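Local coordinates for protein Alpha/beta hydrolase (Pseudomonas aeruginosa PAO1, PDB 4R1D) that binds calcium and is probably Tle4, a lipid-hydrolysing effector of the H2 type VI secretion system that is held in complex with Tli4, at residues Leu326-Ala330 against Pro365-Tyr370; Ala318-Leu324 against Asn403-Ile408; Arg336-Leu341 against Arg357-Gln361. One frame throughout, in Å; residues are numbered along the deposited sequence.

Interaction 1 of 3, residues Leu326-Ala330 against Pro365-Tyr370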
ATOM      1  N   LEU A 326      -0.479  -8.005   8.173  1.00 15.72           N
ATOM      2  CA  LEU A 326       0.173  -9.229   7.721  1.00 15.79           C
ATOM      3  C   LEU A 326       0.897  -9.941   8.870  1.00 16.23           C
ATOM      4  O   LEU A 326       1.318 -11.087   8.730  1.00 16.36           O
ATOM      5  CB  LEU A 326       1.171  -8.911   6.606  1.00 16.19           C
ATOM      6  CG  LEU A 326       2.062 -10.047   6.088  1.00 23.63           C
ATOM      7  CD1 LEU A 326       1.201 -11.132   5.438  1.00 20.14           C
ATOM      8  CD2 LEU A 326       3.115  -9.537   5.109  1.00 21.59           C
ATOM      9  N   ALA A 327       1.058  -9.260  10.000  1.00 14.96           N
ATOM     10  CA  ALA A 327       1.793  -9.852  11.122  1.00 17.67           C
ATOM     11  C   ALA A 327       1.079 -11.114  11.610  1.00 16.46           C
ATOM     12  O   ALA A 327      -0.144 -11.189  11.554  1.00 15.60           O
ATOM     13  CB  ALA A 327       1.924  -8.850  12.236  1.00 15.80           C
ATOM     14  N   PRO A 328       1.846 -12.130  12.070  1.00 13.78           N
ATOM     15  CA  PRO A 328       1.185 -13.341  12.577  1.00 14.67           C
ATOM     16  C   PRO A 328       0.141 -13.042  13.665  1.00 16.02           C
ATOM     17  O   PRO A 328       0.374 -12.220  14.551  1.00 18.41           O
ATOM     18  CB  PRO A 328       2.349 -14.168  13.148  1.00 13.60           C
ATOM     19  CG  PRO A 328       3.512 -13.802  12.262  1.00 13.52           C
ATOM     20  CD  PRO A 328       3.309 -12.284  11.987  1.00 14.39           C
ATOM     21  N   SER A 329      -1.005 -13.712  13.589  1.00 13.77           N
ATOM     22  CA  SER A 329      -2.064 -13.554  14.580  1.00 15.32           C
ATOM     23  C   SER A 329      -1.765 -14.411  15.808  1.00 19.88           C
ATOM     24  O   SER A 329      -0.740 -15.091  15.856  1.00 17.23           O
ATOM     25  CB  SER A 329      -3.389 -13.997  13.981  1.00 15.73           C
ATOM     26  OG  SER A 329      -3.357 -15.390  13.703  1.00 17.19           O
ATOM     27  N   ALA A 330      -2.654 -14.396  16.796  1.00 18.98           N
ATOM     28  CA  ALA A 330      -2.486 -15.288  17.950  1.00 18.21           C
ATOM     29  C   ALA A 330      -2.672 -16.756  17.562  1.00 19.59           C
ATOM     30  O   ALA A 330      -2.162 -17.650  18.234  1.00 21.08           O
ATOM     31  CB  ALA A 330      -3.474 -14.917  19.074  1.00 17.67           C
ATOM     32  N   PRO A 365       1.422 -12.651  20.509  1.00 17.93           N
ATOM     33  CA  PRO A 365       2.499 -12.001  19.761  1.00 16.49           C
ATOM     34  C   PRO A 365       2.399 -10.492  19.868  1.00 15.96           C
ATOM     35  O   PRO A 365       3.423  -9.815  19.767  1.00 17.17           O
ATOM     36  CB  PRO A 365       2.254 -12.456  18.307  1.00 17.48           C
ATOM     37  CG  PRO A 365       0.798 -12.812  18.255  1.00 20.69           C
ATOM     38  CD  PRO A 365       0.461 -13.348  19.635  1.00 15.91           C
ATOM     39  N   TYR A 366       1.190  -9.973  20.084  1.00 16.48           N
ATOM     40  CA  TYR A 366       1.005  -8.527  20.156  1.00 16.08           C
ATOM     41  C   TYR A 366       1.799  -7.911  21.302  1.00 20.96           C
ATOM     42  O   TYR A 366       2.519  -6.923  21.103  1.00 16.09           O
ATOM     43  CB  TYR A 366      -0.486  -8.168  20.237  1.00 18.95           C
ATOM     44  CG  TYR A 366      -1.289  -8.904  19.193  1.00 17.05           C
ATOM     45  CD1 TYR A 366      -1.290  -8.490  17.869  1.00 18.48           C
ATOM     46  CD2 TYR A 366      -2.010 -10.051  19.522  1.00 17.63           C
ATOM     47  CE1 TYR A 366      -2.005  -9.195  16.903  1.00 16.68           C
ATOM     48  CE2 TYR A 366      -2.729 -10.750  18.566  1.00 20.42           C
ATOM     49  CZ  TYR A 366      -2.720 -10.316  17.264  1.00 16.91           C
ATOM     50  OH  TYR A 366      -3.434 -11.011  16.326  1.00 22.65           O
ATOM     51  N   GLU A 367       1.690  -8.499  22.492  1.00 18.45           N
ATOM     52  CA  GLU A 367       2.412  -7.972  23.649  1.00 21.55           C
ATOM     53  C   GLU A 367       3.832  -8.527  23.745  1.00 20.56           C
ATOM     54  O   GLU A 367       4.765  -7.817  24.116  1.00 19.49           O
ATOM     55  CB  GLU A 367       1.655  -8.287  24.947  1.00 22.71           C
ATOM     56  CG  GLU A 367       0.237  -7.736  25.008  1.00 23.98           C
ATOM     57  CD  GLU A 367       0.189  -6.220  25.062  1.00 30.57           C
ATOM     58  OE1 GLU A 367       1.123  -5.612  25.623  1.00 25.43           O
ATOM     59  OE2 GLU A 367      -0.786  -5.641  24.538  1.00 31.64           O
ATOM     60  N   GLU A 368       3.989  -9.804  23.415  1.00 19.26           N
ATOM     61  CA  GLU A 368       5.280 -10.468  23.558  1.00 17.36           C
ATOM     62  C   GLU A 368       6.327 -10.030  22.539  1.00 20.81           C
ATOM     63  O   GLU A 368       7.517 -10.019  22.827  1.00 19.55           O
ATOM     64  CB  GLU A 368       5.110 -11.985  23.500  1.00 15.68           C
ATOM     65  CG  GLU A 368       4.225 -12.542  24.593  1.00 22.85           C
ATOM     66  CD  GLU A 368       4.279 -14.043  24.618  1.00 15.85           C
ATOM     67  OE1 GLU A 368       5.403 -14.579  24.675  1.00 19.08           O
ATOM     68  OE2 GLU A 368       3.215 -14.682  24.538  1.00 20.81           O
ATOM     69  N   ILE A 369       5.881  -9.660  21.346  1.00 17.74           N
ATOM     70  CA  ILE A 369       6.808  -9.342  20.261  1.00 15.97           C
ATOM     71  C   ILE A 369       6.555  -7.954  19.678  1.00 15.72           C
ATOM     72  O   ILE A 369       7.452  -7.112  19.665  1.00 15.81           O
ATOM     73  CB  ILE A 369       6.706 -10.387  19.137  1.00 16.07           C
ATOM     74  CG1 ILE A 369       7.008 -11.787  19.687  1.00 16.27           C
ATOM     75  CG2 ILE A 369       7.668 -10.067  18.015  1.00 16.84           C
ATOM     76  CD1 ILE A 369       6.737 -12.930  18.698  1.00 19.13           C
ATOM     77  N   TYR A 370       5.331  -7.703  19.219  1.00 15.49           N
ATOM     78  CA  TYR A 370       5.075  -6.493  18.419  1.00 15.45           C
ATOM     79  C   TYR A 370       5.244  -5.177  19.185  1.00 16.87           C
ATOM     80  O   TYR A 370       5.790  -4.223  18.643  1.00 16.36           O
ATOM     81  CB  TYR A 370       3.705  -6.537  17.723  1.00 16.62           C
ATOM     82  CG  TYR A 370       3.462  -7.807  16.955  1.00 17.14           C
ATOM     83  CD1 TYR A 370       4.526  -8.560  16.474  1.00 18.23           C
ATOM     84  CD2 TYR A 370       2.163  -8.263  16.712  1.00 17.94           C
ATOM     85  CE1 TYR A 370       4.313  -9.744  15.778  1.00 14.69           C
ATOM     86  CE2 TYR A 370       1.935  -9.441  16.019  1.00 14.80           C
ATOM     87  CZ  TYR A 370       3.016 -10.182  15.559  1.00 18.51           C
ATOM     88  OH  TYR A 370       2.794 -11.354  14.872  1.00 18.99           O
TER
HETATM   89  O   HOH W   1      -5.417 -13.206  16.892  1.00 25.85           O
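Pro365 starts the short helix 365-370 and packs its ring against Ser329 and Ala330. Pro365 CG lies 3.6 Å from Ser329 O, and Pro365 CD lies 3.9 Å from Ala330 CA. The Pro365 carbonyl oxygen accepts from both Ile369 N and Tyr370 N, in a turn widened to the pi type. Tyr366 follows. Tyr366 OH comes to 3.4 Å from Ser329 CA. Water 1 lies in the plane of the Tyr366 ring and links Tyr366 OH to Ala330 N. His415 ND1 is a further hydrogen-bond partner of that hydroxyl. Tyr370 closes the segment. With CG anti to the carbonyl carbon (chi1 -51°), its ring projects to the chain at Ala327 and Pro328. Tyr370 OH donates to Pro328 O at 2.6 Å, in the carbonyl plane and on a lone pair. The acceptor lies at the ring edge. Ala327 CB comes within 3.7 Å of Tyr370 CZ. This is buried structural packing away from the calcium site, in the insertion between parallel-sheet strands 274-280 and 427-432. Helix 400-421 packs on both tyrosines through Ile408, Ile290 of helix 289-296 touches Ala327 and Pro328, and Tyr359 of strand 358-359 touches Glu368 and Ile369.

Interaction 2 of 3, residues Ala318-Leu324 against Asn403-Ile408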
ATOM      1  N   ALA A 318       5.291   0.383   9.993  1.00 14.43           N
ATOM      2  CA  ALA A 318       4.833   0.579  11.368  1.00 16.13           C
ATOM      3  C   ALA A 318       3.754   1.648  11.468  1.00 17.52           C
ATOM      4  O   ALA A 318       3.130   1.804  12.516  1.00 16.61           O
ATOM      5  CB  ALA A 318       6.022   0.902  12.319  1.00 17.26           C
ATOM      6  N   ASN A 319       3.527   2.367  10.371  1.00 15.55           N
ATOM      7  CA  ASN A 319       2.445   3.365  10.300  1.00 16.52           C
ATOM      8  C   ASN A 319       1.243   2.956   9.454  1.00 18.94           C
ATOM      9  O   ASN A 319       0.314   3.753   9.251  1.00 18.74           O
ATOM     10  CB  ASN A 319       2.994   4.696   9.784  1.00 18.41           C
ATOM     11  CG  ASN A 319       3.957   5.311  10.741  1.00 17.23           C
ATOM     12  OD1 ASN A 319       5.134   5.482  10.433  1.00 21.04           O
ATOM     13  ND2 ASN A 319       3.476   5.622  11.932  1.00 17.51           N
ATOM     14  N   SER A 320       1.260   1.719   8.971  1.00 15.39           N
ATOM     15  CA  SER A 320       0.251   1.250   8.030  1.00 16.32           C
ATOM     16  C   SER A 320      -0.485   0.041   8.575  1.00 17.52           C
ATOM     17  O   SER A 320       0.114  -1.014   8.799  1.00 14.88           O
ATOM     18  CB  SER A 320       0.897   0.902   6.686  1.00 15.44           C
ATOM     19  OG  SER A 320       0.105  -0.039   5.979  1.00 17.52           O
ATOM     20  N   ALA A 321      -1.792   0.205   8.786  1.00 18.22           N
ATOM     21  CA  ALA A 321      -2.622  -0.874   9.305  1.00 17.97           C
ATOM     22  C   ALA A 321      -2.652  -2.028   8.313  1.00 15.87           C
ATOM     23  O   ALA A 321      -2.546  -3.193   8.695  1.00 15.27           O
ATOM     24  CB  ALA A 321      -4.055  -0.365   9.616  1.00 13.94           C
ATOM     25  N   GLY A 322      -2.782  -1.700   7.030  1.00 15.98           N
ATOM     26  CA  GLY A 322      -2.806  -2.727   6.001  1.00 15.71           C
ATOM     27  C   GLY A 322      -1.551  -3.582   6.001  1.00 15.67           C
ATOM     28  O   GLY A 322      -1.628  -4.807   5.840  1.00 18.39           O
ATOM     29  N   ALA A 323      -0.392  -2.946   6.165  1.00 15.58           N
ATOM     30  CA  ALA A 323       0.874  -3.671   6.140  1.00 14.58           C
ATOM     31  C   ALA A 323       1.053  -4.489   7.412  1.00 20.46           C
ATOM     32  O   ALA A 323       1.439  -5.666   7.356  1.00 18.76           O
ATOM     33  CB  ALA A 323       2.049  -2.710   5.950  1.00 16.35           C
ATOM     34  N   LEU A 324       0.766  -3.862   8.554  1.00 16.82           N
ATOM     35  CA  LEU A 324       0.938  -4.510   9.850  1.00 19.81           C
ATOM     36  C   LEU A 324      -0.006  -5.683  10.021  1.00 17.92           C
ATOM     37  O   LEU A 324       0.277  -6.604  10.788  1.00 20.43           O
ATOM     38  CB  LEU A 324       0.691  -3.520  10.995  1.00 15.41           C
ATOM     39  CG  LEU A 324       1.874  -2.620  11.324  1.00 19.46           C
ATOM     40  CD1 LEU A 324       1.463  -1.564  12.344  1.00 18.88           C
ATOM     41  CD2 LEU A 324       3.073  -3.437  11.821  1.00 20.53           C
ATOM     42  N   ASN A 403       0.891   6.001  18.910  1.00 19.26           N
ATOM     43  CA  ASN A 403       0.231   5.659  17.651  1.00 17.16           C
ATOM     44  C   ASN A 403       0.472   4.203  17.287  1.00 19.53           C
ATOM     45  O   ASN A 403      -0.460   3.475  16.942  1.00 16.21           O
ATOM     46  CB  ASN A 403       0.736   6.560  16.531  1.00 21.47           C
ATOM     47  CG  ASN A 403      -0.182   6.550  15.341  1.00 39.64           C
ATOM     48  OD1 ASN A 403      -1.275   7.111  15.396  1.00 42.72           O
ATOM     49  ND2 ASN A 403       0.245   5.898  14.257  1.00 35.84           N
ATOM     50  N   PHE A 404       1.733   3.788  17.358  1.00 18.59           N
ATOM     51  CA  PHE A 404       2.106   2.421  17.011  1.00 16.44           C
ATOM     52  C   PHE A 404       1.411   1.383  17.890  1.00 15.38           C
ATOM     53  O   PHE A 404       0.892   0.388  17.385  1.00 16.26           O
ATOM     54  CB  PHE A 404       3.633   2.249  17.055  1.00 19.13           C
ATOM     55  CG  PHE A 404       4.088   0.835  16.835  1.00 17.00           C
ATOM     56  CD1 PHE A 404       3.911   0.216  15.601  1.00 16.28           C
ATOM     57  CD2 PHE A 404       4.685   0.114  17.857  1.00 18.38           C
ATOM     58  CE1 PHE A 404       4.322  -1.093  15.399  1.00 18.50           C
ATOM     59  CE2 PHE A 404       5.106  -1.195  17.650  1.00 15.75           C
ATOM     60  CZ  PHE A 404       4.923  -1.795  16.422  1.00 19.28           C
ATOM     61  N   GLU A 405       1.384   1.602  19.207  1.00 16.97           N
ATOM     62  CA  GLU A 405       0.750   0.622  20.087  1.00 19.32           C
ATOM     63  C   GLU A 405      -0.756   0.525  19.852  1.00 17.11           C
ATOM     64  O   GLU A 405      -1.339  -0.573  19.895  1.00 16.43           O
ATOM     65  CB  GLU A 405       1.086   0.913  21.560  1.00 19.05           C
ATOM     66  CG  GLU A 405       2.579   0.774  21.828  1.00 20.02           C
ATOM     67  CD  GLU A 405       2.949   0.999  23.277  1.00 31.73           C
ATOM     68  OE1 GLU A 405       2.050   1.261  24.094  1.00 34.07           O
ATOM     69  OE2 GLU A 405       4.149   0.910  23.594  1.00 26.38           O
ATOM     70  N   ASP A 406      -1.398   1.664  19.607  1.00 15.43           N
ATOM     71  CA  ASP A 406      -2.818   1.642  19.285  1.00 18.90           C
ATOM     72  C   ASP A 406      -3.057   0.892  17.967  1.00 16.13           C
ATOM     73  O   ASP A 406      -4.061   0.183  17.827  1.00 15.55           O
ATOM     74  CB  ASP A 406      -3.403   3.056  19.222  1.00 18.57           C
ATOM     75  CG  ASP A 406      -3.958   3.516  20.563  1.00 20.46           C
ATOM     76  OD1 ASP A 406      -3.977   2.683  21.485  1.00 20.73           O
ATOM     77  OD2 ASP A 406      -4.399   4.690  20.685  1.00 21.26           O
ATOM     78  N   LEU A 407      -2.141   1.043  17.011  1.00 15.99           N
ATOM     79  CA  LEU A 407      -2.288   0.353  15.728  0.60 16.29           C
ATOM     80  C   LEU A 407      -2.164  -1.150  15.942  1.00 15.57           C
ATOM     81  O   LEU A 407      -2.903  -1.924  15.354  1.00 17.26           O
ATOM     82  CB  LEU A 407      -1.266   0.828  14.686  0.60 17.98           C
ATOM     83  CG  LEU A 407      -1.505   2.141  13.930  0.60 17.36           C
ATOM     84  CD1 LEU A 407      -0.439   2.347  12.861  0.60 17.58           C
ATOM     85  CD2 LEU A 407      -2.882   2.169  13.284  0.60 21.68           C
ATOM     86  N   ILE A 408      -1.229  -1.559  16.804  1.00 16.75           N
ATOM     87  CA  ILE A 408      -1.097  -2.982  17.112  1.00 18.52           C
ATOM     88  C   ILE A 408      -2.383  -3.516  17.761  1.00 16.70           C
ATOM     89  O   ILE A 408      -2.845  -4.608  17.439  1.00 16.90           O
ATOM     90  CB  ILE A 408       0.139  -3.277  18.014  1.00 14.81           C
ATOM     91  CG1 ILE A 408       1.439  -2.920  17.287  1.00 17.76           C
ATOM     92  CG2 ILE A 408       0.173  -4.759  18.429  1.00 17.24           C
ATOM     93  CD1 ILE A 408       1.694  -3.755  16.034  1.00 21.35           C
TER
HETATM   94  O   HOH W   2      -0.377   5.674  11.138  1.00 30.26           O
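Ala318 and Phe404 meet where a short N-capped helix, 321-324, and the loop before it pack on the longer helix 400-421. Ser320 is the N-cap. Ser320 OG accepts from Ala323 N at 3.0 Å and is also hydrogen-bonded to Leu212 O. The tight part is mostly apolar. Phe404 has CG anti to its backbone N (chi1 175°), which brings the ring to Ala318. Ala318 O lies near the ring plane, at the edge, 3.6 Å from Phe404 CD1. Ala318 CB stands 4.0 Å from the same Phe404 CD1. Ile408 CG1 sits over the rim of one face of the Phe404 ring. Leu324 CD1 lies against three side chains of the second segment. It is 4.2 Å from Phe404 CE1, and Leu407 CB and Ile408 CD1 are nearly as close. Leu407 is modelled in two conformers. In the one described, Leu407 CD1 lies by Ala318 O and the Asn319 carbonyl carbon, so this touch is less certain.

The other side, by Asn319 and Asn403, is looser. No direct hydrogen bond joins the two segments. Lys113 of the second protein chain packs on Leu407 here and makes a weak bond to Asn403 OD1. Turned from 318-324, Glu405 and Asp406 bind Lys91 and Ser90 of that chain. Water 2 spans the looser side, donating to Asn319 O at 2.8 Å and accepting from Asn403 ND2 at 3.2 Å.

Interaction 3 of 3, residues Arg336-Leu341 against Arg357-Gln361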
ATOM      1  N   ARG A 336       1.770 -21.794  18.341  1.00 21.19           N
ATOM      2  CA  ARG A 336       3.159 -22.133  18.668  1.00 18.41           C
ATOM      3  C   ARG A 336       4.128 -21.008  18.313  1.00 21.70           C
ATOM      4  O   ARG A 336       3.810 -20.140  17.499  1.00 18.05           O
ATOM      5  CB  ARG A 336       3.574 -23.446  18.010  1.00 17.24           C
ATOM      6  CG  ARG A 336       2.859 -24.667  18.582  1.00 25.35           C
ATOM      7  CD  ARG A 336       3.391 -25.962  17.987  1.00 25.69           C
ATOM      8  NE  ARG A 336       3.181 -25.996  16.545  1.00 24.32           N
ATOM      9  CZ  ARG A 336       2.043 -26.356  15.968  1.00 24.68           C
ATOM     10  NH1 ARG A 336       1.016 -26.740  16.714  1.00 23.21           N
ATOM     11  NH2 ARG A 336       1.937 -26.344  14.649  1.00 27.34           N
ATOM     12  N   PRO A 337       5.316 -21.013  18.938  1.00 20.97           N
ATOM     13  CA  PRO A 337       6.311 -19.976  18.658  1.00 17.95           C
ATOM     14  C   PRO A 337       6.916 -20.049  17.261  1.00 18.55           C
ATOM     15  O   PRO A 337       6.964 -21.116  16.644  1.00 19.39           O
ATOM     16  CB  PRO A 337       7.385 -20.229  19.717  1.00 18.46           C
ATOM     17  CG  PRO A 337       7.251 -21.689  20.050  1.00 17.00           C
ATOM     18  CD  PRO A 337       5.766 -21.948  19.986  1.00 19.68           C
ATOM     19  N   TRP A 338       7.367 -18.895  16.774  1.00 16.26           N
ATOM     20  CA  TRP A 338       8.018 -18.788  15.478  1.00 17.46           C
ATOM     21  C   TRP A 338       9.268 -17.922  15.540  1.00 17.46           C
ATOM     22  O   TRP A 338      10.005 -17.817  14.577  1.00 17.35           O
ATOM     23  CB  TRP A 338       7.037 -18.238  14.440  1.00 16.05           C
ATOM     24  CG  TRP A 338       6.320 -16.968  14.837  1.00 18.58           C
ATOM     25  CD1 TRP A 338       5.085 -16.872  15.412  1.00 17.01           C
ATOM     26  CD2 TRP A 338       6.783 -15.623  14.657  1.00 14.77           C
ATOM     27  NE1 TRP A 338       4.751 -15.551  15.600  1.00 15.43           N
ATOM     28  CE2 TRP A 338       5.781 -14.767  15.155  1.00 17.20           C
ATOM     29  CE3 TRP A 338       7.951 -15.063  14.131  1.00 15.26           C
ATOM     30  CZ2 TRP A 338       5.906 -13.371  15.135  1.00 17.41           C
ATOM     31  CZ3 TRP A 338       8.076 -13.674  14.118  1.00 18.25           C
ATOM     32  CH2 TRP A 338       7.056 -12.852  14.616  1.00 16.67           C
ATOM     33  N   LEU A 339       9.512 -17.300  16.689  1.00 15.43           N
ATOM     34  CA  LEU A 339      10.664 -16.429  16.830  1.00 16.05           C
ATOM     35  C   LEU A 339      11.557 -17.056  17.871  1.00 18.63           C
ATOM     36  O   LEU A 339      11.179 -17.138  19.038  1.00 16.51           O
ATOM     37  CB  LEU A 339      10.236 -15.037  17.298  1.00 15.09           C
ATOM     38  CG  LEU A 339      11.369 -14.054  17.629  1.00 17.56           C
ATOM     39  CD1 LEU A 339      12.215 -13.729  16.403  1.00 16.90           C
ATOM     40  CD2 LEU A 339      10.831 -12.759  18.242  1.00 18.18           C
ATOM     41  N   PHE A 340      12.727 -17.504  17.444  1.00 17.47           N
ATOM     42  CA  PHE A 340      13.592 -18.317  18.298  1.00 19.87           C
ATOM     43  C   PHE A 340      14.927 -17.650  18.584  1.00 20.29           C
ATOM     44  O   PHE A 340      15.629 -17.215  17.673  1.00 18.99           O
ATOM     45  CB  PHE A 340      13.842 -19.682  17.650  1.00 20.40           C
ATOM     46  CG  PHE A 340      12.591 -20.418  17.278  1.00 20.60           C
ATOM     47  CD1 PHE A 340      11.910 -21.178  18.217  1.00 20.87           C
ATOM     48  CD2 PHE A 340      12.088 -20.344  15.987  1.00 17.48           C
ATOM     49  CE1 PHE A 340      10.762 -21.862  17.879  1.00 22.27           C
ATOM     50  CE2 PHE A 340      10.940 -21.020  15.635  1.00 20.88           C
ATOM     51  CZ  PHE A 340      10.268 -21.790  16.583  1.00 21.93           C
ATOM     52  N   LEU A 341      15.292 -17.595  19.863  1.00 18.72           N
ATOM     53  CA  LEU A 341      16.588 -17.091  20.266  1.00 16.54           C
ATOM     54  C   LEU A 341      17.460 -18.296  20.610  1.00 26.60           C
ATOM     55  O   LEU A 341      17.182 -19.001  21.577  1.00 22.46           O
ATOM     56  CB  LEU A 341      16.438 -16.184  21.486  1.00 21.72           C
ATOM     57  CG  LEU A 341      16.105 -14.697  21.284  1.00 28.57           C
ATOM     58  CD1 LEU A 341      15.195 -14.418  20.087  1.00 19.92           C
ATOM     59  CD2 LEU A 341      15.535 -14.091  22.560  1.00 24.19           C
ATOM     60  N   ARG A 357      13.341 -19.599  25.038  1.00 19.44           N
ATOM     61  CA  ARG A 357      13.148 -18.285  24.433  1.00 18.10           C
ATOM     62  C   ARG A 357      12.651 -18.476  23.001  1.00 18.44           C
ATOM     63  O   ARG A 357      13.374 -18.242  22.022  1.00 21.39           O
ATOM     64  CB  ARG A 357      14.447 -17.492  24.500  1.00 22.47           C
ATOM     65  CG  ARG A 357      14.968 -17.393  25.944  1.00 23.82           C
ATOM     66  CD  ARG A 357      16.010 -16.303  26.124  1.00 22.85           C
ATOM     67  NE  ARG A 357      15.455 -14.961  25.959  1.00 22.24           N
ATOM     68  CZ  ARG A 357      16.165 -13.841  26.081  1.00 23.64           C
ATOM     69  NH1 ARG A 357      17.454 -13.905  26.375  1.00 21.12           N
ATOM     70  NH2 ARG A 357      15.591 -12.661  25.915  1.00 25.22           N
ATOM     71  N   ALA A 358      11.406 -18.933  22.930  1.00 21.78           N
ATOM     72  CA  ALA A 358      10.687 -19.231  21.701  1.00 17.73           C
ATOM     73  C   ALA A 358       9.373 -18.469  21.801  1.00 20.15           C
ATOM     74  O   ALA A 358       8.521 -18.791  22.632  1.00 20.05           O
ATOM     75  CB  ALA A 358      10.423 -20.726  21.624  1.00 21.33           C
ATOM     76  N   TYR A 359       9.200 -17.448  20.964  1.00 20.63           N
ATOM     77  CA  TYR A 359       8.091 -16.515  21.111  1.00 19.57           C
ATOM     78  C   TYR A 359       7.111 -16.624  19.942  1.00 17.06           C
ATOM     79  O   TYR A 359       7.525 -16.941  18.830  1.00 17.31           O
ATOM     80  CB  TYR A 359       8.651 -15.091  21.212  1.00 18.64           C
ATOM     81  CG  TYR A 359       9.670 -14.941  22.321  1.00 20.62           C
ATOM     82  CD1 TYR A 359      11.019 -15.188  22.096  1.00 18.73           C
ATOM     83  CD2 TYR A 359       9.282 -14.566  23.604  1.00 20.26           C
ATOM     84  CE1 TYR A 359      11.965 -15.060  23.126  1.00 21.10           C
ATOM     85  CE2 TYR A 359      10.219 -14.434  24.630  1.00 23.07           C
ATOM     86  CZ  TYR A 359      11.555 -14.685  24.381  1.00 24.19           C
ATOM     87  OH  TYR A 359      12.485 -14.564  25.405  1.00 21.50           O
ATOM     88  N   PRO A 360       5.809 -16.391  20.196  1.00 19.58           N
ATOM     89  CA  PRO A 360       5.223 -16.112  21.518  1.00 15.64           C
ATOM     90  C   PRO A 360       5.349 -17.317  22.447  1.00 17.46           C
ATOM     91  O   PRO A 360       5.296 -18.459  21.987  1.00 18.27           O
ATOM     92  CB  PRO A 360       3.735 -15.887  21.217  1.00 20.76           C
ATOM     93  CG  PRO A 360       3.659 -15.619  19.751  1.00 23.38           C
ATOM     94  CD  PRO A 360       4.790 -16.379  19.135  1.00 17.94           C
ATOM     95  N   GLN A 361       5.505 -17.046  23.740  1.00 18.89           N
ATOM     96  CA  GLN A 361       5.588 -18.083  24.763  1.00 20.11           C
ATOM     97  C   GLN A 361       4.196 -18.386  25.296  1.00 21.14           C
ATOM     98  O   GLN A 361       3.911 -19.516  25.717  1.00 21.27           O
ATOM     99  CB  GLN A 361       6.467 -17.608  25.923  1.00 23.16           C
ATOM    100  CG  GLN A 361       7.920 -17.334  25.580  1.00 18.67           C
ATOM    101  CD  GLN A 361       8.712 -16.903  26.806  1.00 26.06           C
ATOM    102  OE1 GLN A 361       9.760 -17.475  27.126  1.00 26.54           O
ATOM    103  NE2 GLN A 361       8.205 -15.901  27.502  1.00 24.75           N
TER
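Leu341 lays its CD2 methyl over one face of the Arg357 guanidinium, 3.3 Å above the plane and offset toward the rim. The same methyl touches the Tyr359 ring, with Leu341 CD2 3.7 Å from Tyr359 CE1. Arg357 bends at chi3 (67°), and its NE points at the tyrosine hydroxyl. Arg357 NE donates to Tyr359 OH at 3.0 Å, almost straight and in the guanidinium plane. This bond helps fix the rotation of the planar group, and NH2 forms a salt bridge with Glu453.

The backbones pair as antiparallel strands at the edge of a small mixed sheet. Leu339 and Tyr359 form a hydrogen-bonded pair. Tyr359 N donates to Leu339 O at 2.8 Å. Phe340 and Ala358 form the next, non-hydrogen-bonded pair, and Phe340 CD1 packs on Ala358 CB. Beyond it, Leu341 N donates to Arg357 O. A classic beta bulge interrupts the other end, where Trp338 and Leu339 both face Tyr359. Tyr359 O accepts from Trp338 N at 2.8 Å and from Leu339 N at 2.9 Å. The Trp338 donor is tilted 31° from the carbonyl plane, while the Leu339 donor lies in it. Pro337 CB approaches Ala358 CB to 3.6 Å. Pro360 follows a cis peptide bond, and Pro360 CD meets the indole, 3.6 Å from Trp338 NE1.

In the fold
The three contacts are nested along the chain: interaction 3 lies inside the loop closed by interaction 1, which lies inside that of interaction 2. Interaction 1 lies between the other two. Its centre is about 12 Å from that of interaction 2 and about 11 Å from that of interaction 3. Tyr370 O packs against Phe404 CE2 at 3.3 Å. On the other side, Glu368 OE1 and Gln361 N probably form a hydrogen bond at 2.6 Å, and Pro328 CB packs on Trp338 NE1. Interactions 2 and 3 do not touch; their nearest atoms are about 10 Å apart. All three lie away from the calcium site of Glu152, Asp156, Phe202 and Asp203.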